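Local structure of ABC transporter periplasmic peptide-binding protein (Pseudoalteromonas, 4QFL) at residues A[29-33]-A[238-242]; A[42-46]-A[121-125]; A[210-215]-A[226-232]; A[303-309]-A[368-374]. The protein binds dipeptides, here Ala-Phe, in the periplasm and probably delivers them to an ABC transporter for uptake into the cell. The contacts are given in a common frame with arbitrary orientation. Where two conformers were deposited one is given. Numbering follows the deposited sequence.

Contact 1 of 4, residues A[29-33]-A[238-242]; sequences QGLVY and ALEQL
Gln29, the first modelled residue, is exposed, and its CB points away from residues 238-242. Its side chain folds back on its own backbone, so that Gly30 N donates to Gln29 OE1 at 3.0 Å, while the main chain reaches across: Glu240 N donates to Gln29 O at 3.2 Å. Gly30 follows, extended (phi/psi -116/174), with its CA 4.3 Å from the CA of Gln241. Gly30 CA lies 3.1 Å from Gln241 O in a CA-H...O contact; a CB on residue 30 would sit tight against Gln241 CB, so glycine suits the position. Leu31 (-128/138) makes the regular parallel bridge with Leu242, CA to CA 4.9 Å, and Leu31 N donates to Gln241 O at 2.9 Å. Strands 30-35 and 241-246 thus run side by side in the large mixed sheet of this periplasmic binding protein, and Val243 continues the bonding to Leu31 further along. Leu31 and Leu242 share the apolar face. Leu31 takes a tt rotamer, which puts Leu31 CD2 3.5 Å from Leu242 CD2, and Leu31 CB meets Leu239 CD1 at 3.6 Å, so three leucines fill one buried layer. Along the other edge of strand 30-35, Val32 bonds through its backbone to Val264, which makes 30-35 an interior strand. Tyr33 (-107/123, chi1 t) swings its ring away from 238-242 toward Tyr244.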
loop_
_atom_site.group_PDB
_atom_site.type_symbol
_atom_site.label_atom_id
_atom_site.label_comp_id
_atom_site.label_asym_id
_atom_site.label_seq_id
_atom_site.Cartn_x
_atom_site.Cartn_y
_atom_site.Cartn_z
ATOM N N GLN A 29 7.180 30.190 2.127
ATOM C CA GLN A 29 6.337 29.737 1.020
ATOM C C GLN A 29 5.691 28.373 1.292
ATOM O O GLN A 29 6.054 27.661 2.241
ATOM C CB GLN A 29 7.117 29.705 -0.309
ATOM C CG GLN A 29 6.778 30.846 -1.280
ATOM C CD GLN A 29 5.301 30.887 -1.641
ATOM O OE1 GLN A 29 4.682 29.848 -1.874
ATOM N NE2 GLN A 29 4.727 32.089 -1.681
ATOM N N GLY A 30 4.728 28.025 0.446
ATOM C CA GLY A 30 3.994 26.793 0.603
ATOM C C GLY A 30 4.221 25.862 -0.560
ATOM O O GLY A 30 4.871 26.214 -1.532
ATOM N N LEU A 31 3.691 24.655 -0.438
ATOM C CA LEU A 31 3.742 23.682 -1.503
ATOM C C LEU A 31 2.325 23.201 -1.712
ATOM O O LEU A 31 1.596 23.014 -0.754
ATOM C CB LEU A 31 4.663 22.522 -1.125
ATOM C CG LEU A 31 4.904 21.444 -2.188
ATOM C CD1 LEU A 31 6.157 20.669 -1.882
ATOM C CD2 LEU A 31 3.722 20.492 -2.298
ATOM N N VAL A 32 1.933 23.047 -2.973
ATOM C CA VAL A 32 0.640 22.473 -3.337
ATOM C C VAL A 32 0.824 21.155 -4.107
ATOM O O VAL A 32 1.433 21.115 -5.174
ATOM C CB VAL A 32 -0.206 23.445 -4.167
ATOM C CG1 VAL A 32 -1.534 22.803 -4.529
ATOM C CG2 VAL A 32 -0.426 24.736 -3.394
ATOM N N TYR A 33 0.297 20.084 -3.524
ATOM C CA TYR A 33 0.441 18.725 -4.018
ATOM C C TYR A 33 -0.900 18.293 -4.607
ATOM O O TYR A 33 -1.926 18.334 -3.927
ATOM C CB TYR A 33 0.824 17.829 -2.838
ATOM C CG TYR A 33 1.085 16.368 -3.142
ATOM C CD1 TYR A 33 0.031 15.476 -3.355
ATOM C CD2 TYR A 33 2.382 15.865 -3.174
ATOM C CE1 TYR A 33 0.267 14.129 -3.614
ATOM C CE2 TYR A 33 2.627 14.527 -3.430
ATOM C CZ TYR A 33 1.569 13.663 -3.644
ATOM O OH TYR A 33 1.807 12.327 -3.898
ATOM N N ALA A 238 11.397 22.786 6.467
ATOM C CA ALA A 238 11.575 23.898 5.537
ATOM C C ALA A 238 10.263 24.578 5.125
ATOM O O ALA A 238 10.125 25.790 5.257
ATOM C CB ALA A 238 12.356 23.441 4.319
ATOM N N LEU A 239 9.303 23.809 4.630
ATOM C CA LEU A 239 8.035 24.376 4.164
ATOM C C LEU A 239 7.179 24.961 5.293
ATOM O O LEU A 239 7.097 24.386 6.370
ATOM C CB LEU A 239 7.231 23.315 3.406
ATOM C CG LEU A 239 7.651 23.022 1.972
ATOM C CD1 LEU A 239 7.045 21.715 1.502
ATOM C CD2 LEU A 239 7.225 24.173 1.080
ATOM N N GLU A 240 6.542 26.100 5.036
ATOM C CA GLU A 240 5.632 26.712 6.004
ATOM C C GLU A 240 4.242 26.090 5.910
ATOM O O GLU A 240 3.565 25.846 6.919
ATOM C CB GLU A 240 5.516 28.218 5.751
ATOM C CG GLU A 240 6.778 29.009 6.036
ATOM C CD GLU A 240 7.075 29.111 7.514
ATOM O OE1 GLU A 240 6.112 29.133 8.318
ATOM O OE2 GLU A 240 8.276 29.166 7.869
ATOM N N GLN A 241 3.825 25.862 4.673
ATOM C CA GLN A 241 2.496 25.374 4.385
ATOM C C GLN A 241 2.549 24.266 3.352
ATOM O O GLN A 241 3.351 24.304 2.422
ATOM C CB GLN A 241 1.620 26.497 3.849
ATOM C CG GLN A 241 1.019 27.388 4.900
ATOM C CD GLN A 241 -0.106 28.237 4.323
ATOM O OE1 GLN A 241 -0.460 28.097 3.146
ATOM N NE2 GLN A 241 -0.673 29.122 5.146
ATOM N N LEU A 242 1.679 23.285 3.534
ATOM C CA LEU A 242 1.517 22.183 2.608
ATOM C C LEU A 242 0.029 22.006 2.385
ATOM O O LEU A 242 -0.708 21.707 3.327
ATOM C CB LEU A 242 2.055 20.900 3.230
ATOM C CG LEU A 242 3.209 20.179 2.548
ATOM C CD1 LEU A 242 3.447 18.854 3.279
ATOM C CD2 LEU A 242 2.899 19.956 1.073
#

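Contact 2 of 4, residues A[42-46]-A[121-125]; sequences FNPQV and TFSRL
An Asx turn leading into a short 3-10 segment organises residues 42-46, in the loop between strand 30-35 and helix 50-60, and presents a glutamine to helix 115-126. Asn43, with chi1 t, accepts from Gln45 N at its OD1 (2.9 Å), and Val46 N donates to Asn43 O at 3.2 Å; Pro44 (phi/psi -59/-23) suits the tight bend. The Asn43 amide also donates, from ND2 to Gln45 OE1 at 3.1 Å, and so orients the Gln45 side chain (chi1 m, chi2 t). That leaves Gln45 NE2 to donate to Thr121 O at 3.1 Å, the one hydrogen bond between the segments: a long amide, able to accept and donate at once, joins turn to helix. The backbones stay apart, with Gln45 CA 8.6 Å from Leu125 CA. Leu125 CD2 packs 3.6 Å from Gln45 NE2, and the extended Arg124 side chain (ttt) brings its CD 3.6 Å from Gln45 OE1. Asn43 ND2 and Arg124 NH1, both donors, are merely close at 3.3 Å; Asp204 gathers the two residues, pairing with Arg124 in a salt bridge and accepting from Asn43. Phe42 and Pro44 pack on helix 50-60, and Phe42 meets Tyr215 of strand 213-219 edge-to-face.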
loop_
_atom_site.group_PDB
_atom_site.type_symbol
_atom_site.label_atom_id
_atom_site.label_comp_id
_atom_site.label_asym_id
_atom_site.label_seq_id
_atom_site.Cartn_x
_atom_site.Cartn_y
_atom_site.Cartn_z
ATOM N N PHE A 42 -7.361 10.165 8.875
ATOM C CA PHE A 42 -6.076 10.767 9.177
ATOM C C PHE A 42 -5.215 9.879 10.074
ATOM O O PHE A 42 -4.185 10.305 10.593
ATOM C CB PHE A 42 -6.253 12.191 9.700
ATOM C CG PHE A 42 -6.596 13.150 8.617
ATOM C CD1 PHE A 42 -7.908 13.375 8.270
ATOM C CD2 PHE A 42 -5.600 13.748 7.875
ATOM C CE1 PHE A 42 -8.219 14.231 7.229
ATOM C CE2 PHE A 42 -5.912 14.598 6.845
ATOM C CZ PHE A 42 -7.217 14.839 6.526
ATOM N N ASN A 43 -5.646 8.631 10.219
ATOM C CA ASN A 43 -4.871 7.622 10.918
ATOM C C ASN A 43 -4.487 6.480 9.982
ATOM O O ASN A 43 -5.353 5.743 9.511
ATOM C CB ASN A 43 -5.658 7.090 12.114
ATOM C CG ASN A 43 -4.979 5.927 12.779
ATOM O OD1 ASN A 43 -3.825 5.607 12.488
ATOM N ND2 ASN A 43 -5.694 5.282 13.693
ATOM N N PRO A 44 -3.179 6.320 9.719
ATOM C CA PRO A 44 -2.675 5.318 8.768
ATOM C C PRO A 44 -3.057 3.882 9.127
ATOM O O PRO A 44 -3.066 3.021 8.252
ATOM C CB PRO A 44 -1.153 5.491 8.852
ATOM C CG PRO A 44 -0.960 6.891 9.342
ATOM C CD PRO A 44 -2.100 7.159 10.266
ATOM N N GLN A 45 -3.347 3.640 10.399
ATOM C CA GLN A 45 -3.730 2.316 10.891
ATOM C C GLN A 45 -4.941 1.699 10.202
ATOM O O GLN A 45 -5.044 0.480 10.090
ATOM C CB GLN A 45 -4.038 2.383 12.388
ATOM C CG GLN A 45 -2.841 2.658 13.269
ATOM C CD GLN A 45 -3.197 2.525 14.730
ATOM O OE1 GLN A 45 -4.305 2.872 15.136
ATOM N NE2 GLN A 45 -2.268 2.008 15.526
ATOM N N VAL A 46 -5.859 2.550 9.753
ATOM C CA VAL A 46 -7.171 2.094 9.328
ATOM C C VAL A 46 -7.300 1.851 7.815
ATOM O O VAL A 46 -8.380 1.523 7.316
ATOM C CB VAL A 46 -8.270 3.056 9.835
ATOM C CG1 VAL A 46 -8.116 3.295 11.340
ATOM C CG2 VAL A 46 -8.234 4.361 9.097
ATOM N N THR A 121 -0.703 2.927 21.215
ATOM C CA THR A 121 -0.800 2.857 19.760
ATOM C C THR A 121 -0.911 1.427 19.255
ATOM O O THR A 121 -1.766 1.100 18.413
ATOM C CB THR A 121 0.427 3.506 19.104
ATOM O OG1 THR A 121 0.490 4.883 19.478
ATOM C CG2 THR A 121 0.336 3.389 17.584
ATOM N N PHE A 122 -0.036 0.571 19.765
ATOM C CA PHE A 122 0.025 -0.794 19.255
ATOM C C PHE A 122 -0.907 -1.783 19.958
ATOM O O PHE A 122 -1.371 -2.738 19.332
ATOM C CB PHE A 122 1.478 -1.276 19.116
ATOM C CG PHE A 122 2.248 -0.489 18.084
ATOM C CD1 PHE A 122 2.061 -0.731 16.732
ATOM C CD2 PHE A 122 3.088 0.546 18.462
ATOM C CE1 PHE A 122 2.719 0.008 15.790
ATOM C CE2 PHE A 122 3.748 1.293 17.515
ATOM C CZ PHE A 122 3.555 1.026 16.176
ATOM N N SER A 123 -1.225 -1.543 21.225
ATOM C CA SER A 123 -2.223 -2.375 21.871
ATOM C C SER A 123 -3.609 -2.066 21.308
ATOM O O SER A 123 -4.497 -2.903 21.382
ATOM C CB SER A 123 -2.195 -2.238 23.393
ATOM O OG SER A 123 -2.674 -0.973 23.805
ATOM N N ARG A 124 -3.800 -0.884 20.726
ATOM C CA ARG A 124 -5.071 -0.600 20.057
ATOM C C ARG A 124 -5.397 -1.668 19.005
ATOM O O ARG A 124 -6.559 -1.965 18.738
ATOM C CB ARG A 124 -5.070 0.794 19.412
ATOM C CG ARG A 124 -6.323 1.080 18.583
ATOM C CD ARG A 124 -6.403 2.500 18.044
ATOM N NE ARG A 124 -7.679 2.719 17.359
ATOM C CZ ARG A 124 -7.992 3.831 16.702
ATOM N NH1 ARG A 124 -7.125 4.831 16.634
ATOM N NH2 ARG A 124 -9.164 3.942 16.103
ATOM N N LEU A 125 -4.362 -2.249 18.410
ATOM C CA LEU A 125 -4.544 -3.243 17.348
ATOM C C LEU A 125 -4.929 -4.641 17.851
ATOM O O LEU A 125 -5.827 -5.274 17.297
ATOM C CB LEU A 125 -3.281 -3.348 16.484
ATOM C CG LEU A 125 -2.671 -2.038 16.006
ATOM C CD1 LEU A 125 -1.316 -2.323 15.372
ATOM C CD2 LEU A 125 -3.599 -1.326 15.031
#

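Contact 3 of 4, residues A[210-215]-A[226-232]; sequences TGPYIY and FYKNADY
Asn229 works at both ends of its amide just where the strand pairing gives out: ND2 donates to Gly211 O at 3.0 Å, while OD1 accepts from Asp231 N at 2.8 Å, closing an Asx turn within the type I turn 229-232. The contact is the open end of the beta hairpin 213-219/223-228, whose short segments 213-215 and 226-228 run antiparallel at 142°, axes 4.4 Å apart. Ile214 and Tyr227 form the hydrogen-bonded pair (Ile214 N to Tyr227 O 2.7 Å, Tyr227 N to Ile214 O 3.0 Å), flanked by the non-hydrogen-bonded pairs Tyr213-Lys228 and Tyr215-Phe226. Asn229 N donates to Pro212 O at 2.8 Å, a backbone bond beyond the last bridge. Proline, lacking an NH, fits here, where the bond uses its carbonyl. Tyr227 (chi1 p) lays its ring against Ile214, whose CB is 4.0 Å from the centroid; Tyr213 CB and Phe226 CB touch at 3.9 Å. The Tyr232 ring, with its hydroxyl bound to Asp62, carries Pro212 CB over its face, 4.1 Å from the centroid.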
loop_
_atom_site.group_PDB
_atom_site.type_symbol
_atom_site.label_atom_id
_atom_site.label_comp_id
_atom_site.label_asym_id
_atom_site.label_seq_id
_atom_site.Cartn_x
_atom_site.Cartn_y
_atom_site.Cartn_z
ATOM N N THR A 210 3.762 13.233 15.761
ATOM C CA THR A 210 5.030 13.832 16.152
ATOM C C THR A 210 5.791 14.273 14.915
ATOM O O THR A 210 6.963 14.667 15.005
ATOM C CB THR A 210 5.909 12.842 16.936
ATOM O OG1 THR A 210 6.099 11.646 16.167
ATOM C CG2 THR A 210 5.252 12.488 18.253
ATOM N N GLY A 211 5.105 14.209 13.770
ATOM C CA GLY A 211 5.699 14.405 12.461
ATOM C C GLY A 211 5.991 15.845 12.114
ATOM O O GLY A 211 5.642 16.756 12.870
ATOM N N PRO A 212 6.628 16.063 10.953
ATOM C CA PRO A 212 7.101 17.379 10.486
ATOM C C PRO A 212 6.002 18.404 10.199
ATOM O O PRO A 212 6.302 19.592 10.159
ATOM C CB PRO A 212 7.858 17.046 9.193
ATOM C CG PRO A 212 7.296 15.750 8.742
ATOM C CD PRO A 212 6.974 14.990 10.008
ATOM N N TYR A 213 4.768 17.956 9.986
ATOM C CA TYR A 213 3.662 18.874 9.734
ATOM C C TYR A 213 2.488 18.564 10.637
ATOM O O TYR A 213 2.346 17.452 11.129
ATOM C CB TYR A 213 3.238 18.830 8.269
ATOM C CG TYR A 213 4.394 19.030 7.324
ATOM C CD1 TYR A 213 4.810 20.312 6.958
ATOM C CD2 TYR A 213 5.080 17.940 6.803
ATOM C CE1 TYR A 213 5.879 20.504 6.087
ATOM C CE2 TYR A 213 6.152 18.120 5.934
ATOM C CZ TYR A 213 6.546 19.407 5.583
ATOM O OH TYR A 213 7.606 19.587 4.717
ATOM N N ILE A 214 1.643 19.566 10.845
ATOM C CA ILE A 214 0.540 19.481 11.784
ATOM C C ILE A 214 -0.754 19.685 11.037
ATOM O O ILE A 214 -0.803 20.440 10.070
ATOM C CB ILE A 214 0.655 20.571 12.865
ATOM C CG1 ILE A 214 2.028 20.503 13.527
ATOM C CG2 ILE A 214 -0.458 20.442 13.890
ATOM C CD1 ILE A 214 2.234 21.551 14.590
ATOM N N TYR A 215 -1.804 19.015 11.483
ATOM C CA TYR A 215 -3.124 19.161 10.874
ATOM C C TYR A 215 -3.709 20.560 11.090
ATOM O O TYR A 215 -3.744 21.064 12.220
ATOM C CB TYR A 215 -4.074 18.103 11.433
ATOM C CG TYR A 215 -5.505 18.234 10.978
ATOM C CD1 TYR A 215 -6.371 19.125 11.603
ATOM C CD2 TYR A 215 -5.999 17.451 9.942
ATOM C CE1 TYR A 215 -7.685 19.241 11.201
ATOM C CE2 TYR A 215 -7.315 17.560 9.531
ATOM C CZ TYR A 215 -8.152 18.457 10.171
ATOM O OH TYR A 215 -9.460 18.576 9.775
ATOM N N PHE A 226 -1.944 21.398 5.865
ATOM C CA PHE A 226 -1.059 21.168 6.999
ATOM C C PHE A 226 -0.129 22.367 7.150
ATOM O O PHE A 226 0.109 23.115 6.188
ATOM C CB PHE A 226 -0.154 19.953 6.768
ATOM C CG PHE A 226 -0.876 18.632 6.670
ATOM C CD1 PHE A 226 -2.109 18.430 7.272
ATOM C CD2 PHE A 226 -0.293 17.577 5.979
ATOM C CE1 PHE A 226 -2.751 17.208 7.179
ATOM C CE2 PHE A 226 -0.935 16.345 5.881
ATOM C CZ PHE A 226 -2.170 16.166 6.485
ATOM N N TYR A 227 0.413 22.551 8.348
ATOM C CA TYR A 227 1.451 23.554 8.535
ATOM C C TYR A 227 2.665 22.992 9.258
ATOM O O TYR A 227 2.592 21.971 9.946
ATOM C CB TYR A 227 0.910 24.801 9.236
ATOM C CG TYR A 227 0.477 24.590 10.663
ATOM C CD1 TYR A 227 -0.743 23.999 10.958
ATOM C CD2 TYR A 227 1.280 24.997 11.715
ATOM C CE1 TYR A 227 -1.147 23.812 12.263
ATOM C CE2 TYR A 227 0.886 24.819 13.020
ATOM C CZ TYR A 227 -0.329 24.229 13.291
ATOM O OH TYR A 227 -0.722 24.053 14.595
ATOM N N LYS A 228 3.788 23.670 9.087
ATOM C CA LYS A 228 5.055 23.207 9.623
ATOM C C LYS A 228 5.014 23.016 11.147
ATOM O O LYS A 228 4.451 23.832 11.886
ATOM C CB LYS A 228 6.169 24.176 9.206
ATOM C CG LYS A 228 7.067 24.632 10.317
ATOM C CD LYS A 228 8.277 25.377 9.773
ATOM C CE LYS A 228 9.356 25.498 10.838
ATOM N NZ LYS A 228 10.666 25.932 10.287
ATOM N N ASN A 229 5.581 21.908 11.608
ATOM C CA ASN A 229 5.782 21.681 13.037
ATOM C C ASN A 229 7.096 22.299 13.493
ATOM O O ASN A 229 8.168 21.737 13.250
ATOM C CB ASN A 229 5.772 20.186 13.359
ATOM C CG ASN A 229 6.159 19.898 14.800
ATOM O OD1 ASN A 229 6.267 20.809 15.624
ATOM N ND2 ASN A 229 6.368 18.631 15.108
ATOM N N ALA A 230 7.009 23.452 14.156
ATOM C CA ALA A 230 8.200 24.195 14.585
ATOM C C ALA A 230 9.049 23.432 15.602
ATOM O O ALA A 230 10.227 23.726 15.782
ATOM C CB ALA A 230 7.799 25.559 15.139
ATOM N N ASP A 231 8.439 22.444 16.250
ATOM C CA ASP A 231 9.086 21.680 17.316
ATOM C C ASP A 231 9.483 20.286 16.881
ATOM O O ASP A 231 9.655 19.409 17.721
ATOM C CB ASP A 231 8.157 21.554 18.521
ATOM C CG ASP A 231 8.184 22.779 19.407
ATOM O OD1 ASP A 231 9.298 23.245 19.749
ATOM O OD2 ASP A 231 7.092 23.281 19.755
ATOM N N TYR A 232 9.631 20.078 15.579
ATOM C CA TYR A 232 9.936 18.747 15.062
ATOM C C TYR A 232 11.323 18.242 15.481
ATOM O O TYR A 232 12.328 18.915 15.294
ATOM C CB TYR A 232 9.775 18.705 13.539
ATOM C CG TYR A 232 9.929 17.314 12.977
ATOM C CD1 TYR A 232 9.184 16.266 13.485
ATOM C CD2 TYR A 232 10.815 17.050 11.947
ATOM C CE1 TYR A 232 9.320 14.992 12.994
ATOM C CE2 TYR A 232 10.955 15.770 11.439
ATOM C CZ TYR A 232 10.203 14.745 11.973
ATOM O OH TYR A 232 10.317 13.465 11.487
HETATM O O HOH W 1 8.025 16.384 16.947
#

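Contact 4 of 4, residues A[303-309]-A[368-374]; sequences PFDNLKV and YEKGFDM
Pro303 points its CG at the face of the Phe372 ring, 4.0 Å from the centroid and 5° off the normal, a CH-pi contact suited to its compact apolar ring. The peptide bond before Pro303 is cis, and Pro303 opens a type I turn, 303-306, closed by Asn306 N to Pro303 O at 3.0 Å. Pro303 CB also meets Tyr368 OH at 3.6 Å. Phe304 (chi1 m) reaches Phe372, CE1 to CE1 4.0 Å, the rings oblique, planes at 82° and centroids 6.0 Å apart. Here the start of helix 307-314 packs on the entry to strand 373-378 of the mixed sheet. Asn306 is the N-cap, its OD1 accepting weakly from Lys308 N at 3.0 Å. Val309, the third residue of the helix, brings CG1 4.2 Å from Phe372 CZ. Gly371, at positive phi (56/-155), which favours glycine, precedes extended Phe372 (chi1 p). In the strand, Met374 CB touches Phe304 CZ at 3.5 Å, and Met374 SD lies 5.2 Å from the Phe304 centroid, an oblique Met-aromatic contact.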
loop_
_atom_site.group_PDB
_atom_site.type_symbol
_atom_site.label_atom_id
_atom_site.label_comp_id
_atom_site.label_asym_id
_atom_site.label_seq_id
_atom_site.Cartn_x
_atom_site.Cartn_y
_atom_site.Cartn_z
ATOM N N PRO A 303 -17.896 -18.950 -13.228
ATOM C CA PRO A 303 -17.015 -20.091 -13.513
ATOM C C PRO A 303 -15.577 -19.862 -13.067
ATOM O O PRO A 303 -14.690 -20.633 -13.422
ATOM C CB PRO A 303 -17.047 -20.164 -15.035
ATOM C CG PRO A 303 -17.231 -18.757 -15.451
ATOM C CD PRO A 303 -18.129 -18.130 -14.429
ATOM N N PHE A 304 -15.348 -18.817 -12.289
ATOM C CA PHE A 304 -13.989 -18.390 -11.995
ATOM C C PHE A 304 -13.376 -19.235 -10.884
ATOM O O PHE A 304 -12.173 -19.176 -10.649
ATOM C CB PHE A 304 -13.962 -16.873 -11.709
ATOM C CG PHE A 304 -14.755 -16.075 -12.711
ATOM C CD1 PHE A 304 -14.311 -15.948 -14.017
ATOM C CD2 PHE A 304 -15.978 -15.524 -12.373
ATOM C CE1 PHE A 304 -15.055 -15.251 -14.956
ATOM C CE2 PHE A 304 -16.728 -14.826 -13.306
ATOM C CZ PHE A 304 -16.266 -14.688 -14.600
ATOM N N ASP A 305 -14.207 -20.041 -10.227
ATOM C CA ASP A 305 -13.719 -21.017 -9.259
ATOM C C ASP A 305 -13.121 -22.231 -9.972
ATOM O O ASP A 305 -12.575 -23.135 -9.342
ATOM C CB ASP A 305 -14.835 -21.437 -8.303
ATOM C CG ASP A 305 -15.943 -22.197 -8.994
ATOM O OD1 ASP A 305 -16.154 -21.977 -10.204
ATOM O OD2 ASP A 305 -16.617 -23.017 -8.326
ATOM N N ASN A 306 -13.220 -22.237 -11.296
ATOM C CA ASN A 306 -12.732 -23.346 -12.091
ATOM C C ASN A 306 -11.374 -23.033 -12.683
ATOM O O ASN A 306 -11.242 -22.149 -13.526
ATOM C CB ASN A 306 -13.715 -23.634 -13.213
ATOM C CG ASN A 306 -13.347 -24.845 -13.996
ATOM O OD1 ASN A 306 -12.200 -25.276 -13.985
ATOM N ND2 ASN A 306 -14.317 -25.415 -14.689
ATOM N N LEU A 307 -10.361 -23.764 -12.247
ATOM C CA LEU A 307 -9.005 -23.450 -12.663
ATOM C C LEU A 307 -8.895 -23.443 -14.180
ATOM O O LEU A 307 -8.318 -22.519 -14.749
ATOM C CB LEU A 307 -8.001 -24.423 -12.047
ATOM C CG LEU A 307 -6.520 -24.219 -12.394
ATOM C CD1 LEU A 307 -6.063 -22.771 -12.213
ATOM C CD2 LEU A 307 -5.659 -25.162 -11.565
ATOM N N LYS A 308 -9.467 -24.454 -14.836
ATOM C CA LYS A 308 -9.418 -24.537 -16.295
ATOM C C LYS A 308 -9.960 -23.282 -16.950
ATOM O O LYS A 308 -9.522 -22.892 -18.031
ATOM C CB LYS A 308 -10.187 -25.752 -16.810
ATOM C CG LYS A 308 -9.342 -27.009 -16.967
ATOM C CD LYS A 308 -9.573 -27.649 -18.335
ATOM C CE LYS A 308 -8.794 -28.955 -18.486
ATOM N NZ LYS A 308 -7.324 -28.769 -18.714
ATOM N N VAL A 309 -10.930 -22.656 -16.303
ATOM C CA VAL A 309 -11.504 -21.435 -16.828
ATOM C C VAL A 309 -10.502 -20.311 -16.643
ATOM O O VAL A 309 -10.257 -19.530 -17.562
ATOM C CB VAL A 309 -12.804 -21.084 -16.110
ATOM C CG1 VAL A 309 -13.113 -19.602 -16.251
ATOM C CG2 VAL A 309 -13.937 -21.924 -16.647
ATOM N N TYR A 368 -17.221 -24.052 -21.789
ATOM C CA TYR A 368 -17.928 -22.863 -22.250
ATOM C C TYR A 368 -17.690 -22.549 -23.721
ATOM O O TYR A 368 -16.955 -21.617 -24.057
ATOM C CB TYR A 368 -17.514 -21.674 -21.385
ATOM C CG TYR A 368 -18.180 -21.675 -20.029
ATOM C CD1 TYR A 368 -17.623 -22.359 -18.945
ATOM C CD2 TYR A 368 -19.378 -20.996 -19.835
ATOM C CE1 TYR A 368 -18.254 -22.353 -17.694
ATOM C CE2 TYR A 368 -20.009 -20.977 -18.604
ATOM C CZ TYR A 368 -19.454 -21.654 -17.535
ATOM O OH TYR A 368 -20.126 -21.608 -16.325
ATOM N N GLU A 369 -18.332 -23.321 -24.592
ATOM C CA GLU A 369 -18.178 -23.137 -26.028
ATOM C C GLU A 369 -18.747 -21.794 -26.486
ATOM O O GLU A 369 -18.048 -20.996 -27.111
ATOM C CB GLU A 369 -18.820 -24.297 -26.791
ATOM C CG GLU A 369 -18.411 -25.668 -26.283
ATOM C CD GLU A 369 -18.958 -26.796 -27.139
ATOM O OE1 GLU A 369 -19.220 -26.557 -28.341
ATOM O OE2 GLU A 369 -19.130 -27.920 -26.606
ATOM N N LYS A 370 -20.013 -21.544 -26.172
ATOM C CA LYS A 370 -20.613 -20.251 -26.462
ATOM C C LYS A 370 -20.038 -19.232 -25.500
ATOM O O LYS A 370 -20.491 -18.088 -25.446
ATOM C CB LYS A 370 -22.135 -20.308 -26.316
ATOM C CG LYS A 370 -22.917 -20.100 -27.616
ATOM C CD LYS A 370 -22.892 -21.338 -28.509
ATOM C CE LYS A 370 -21.562 -21.490 -29.243
ATOM N NZ LYS A 370 -21.485 -22.770 -30.011
ATOM N N GLY A 371 -19.037 -19.661 -24.735
ATOM C CA GLY A 371 -18.408 -18.808 -23.745
ATOM C C GLY A 371 -19.410 -18.246 -22.754
ATOM O O GLY A 371 -20.471 -18.827 -22.531
ATOM N N PHE A 372 -19.076 -17.101 -22.167
ATOM C CA PHE A 372 -19.903 -16.511 -21.125
ATOM C C PHE A 372 -19.684 -15.013 -21.034
ATOM O O PHE A 372 -18.887 -14.449 -21.775
ATOM C CB PHE A 372 -19.583 -17.152 -19.769
ATOM C CG PHE A 372 -18.114 -17.216 -19.466
ATOM C CD1 PHE A 372 -17.452 -16.122 -18.930
ATOM C CD2 PHE A 372 -17.388 -18.369 -19.729
ATOM C CE1 PHE A 372 -16.099 -16.178 -18.659
ATOM C CE2 PHE A 372 -16.032 -18.433 -19.460
ATOM C CZ PHE A 372 -15.385 -17.334 -18.924
ATOM N N ASP A 373 -20.406 -14.384 -20.114
ATOM C CA ASP A 373 -20.208 -12.983 -19.769
ATOM C C ASP A 373 -19.391 -12.857 -18.479
ATOM O O ASP A 373 -19.468 -13.710 -17.598
ATOM C CB ASP A 373 -21.557 -12.296 -19.566
ATOM C CG ASP A 373 -22.309 -12.081 -20.864
ATOM O OD1 ASP A 373 -21.899 -12.648 -21.899
ATOM O OD2 ASP A 373 -23.312 -11.337 -20.841
ATOM N N MET A 374 -18.615 -11.785 -18.363
ATOM C CA MET A 374 -17.942 -11.501 -17.108
ATOM C C MET A 374 -17.690 -10.013 -16.963
ATOM O O MET A 374 -17.696 -9.270 -17.950
ATOM C CB MET A 374 -16.611 -12.241 -17.027
ATOM C CG MET A 374 -15.581 -11.784 -18.046
ATOM S SD MET A 374 -14.038 -12.684 -17.863
ATOM C CE MET A 374 -13.585 -12.244 -16.181
#

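In the fold
Contacts 1 and 3 adjoin in one sheet, their centres 11 Å apart: strand 223-228 pairs antiparallel with 241-246, probably through Phe226 N to Leu242 O (2.8 Å) and Lys228 N to Glu240 O (3.1 Å). Contact 2, its centre 19 Å from that of contact 3, meets it through Phe42, with Phe42 CZ 4.1 Å from Tyr215 CE2 and Phe42 CE2 4.1 Å from Phe226 CZ. Contact 4 stands apart, across the chain's centre from contacts 1 and 3 and about 54 Å from contact 3, centre to centre. The Ala-Phe pocket combines Thr48 and Gly50 with Arg383 and Trp433; the Gln45 side chain of contact 2 lies about 13 Å from the bound alanine.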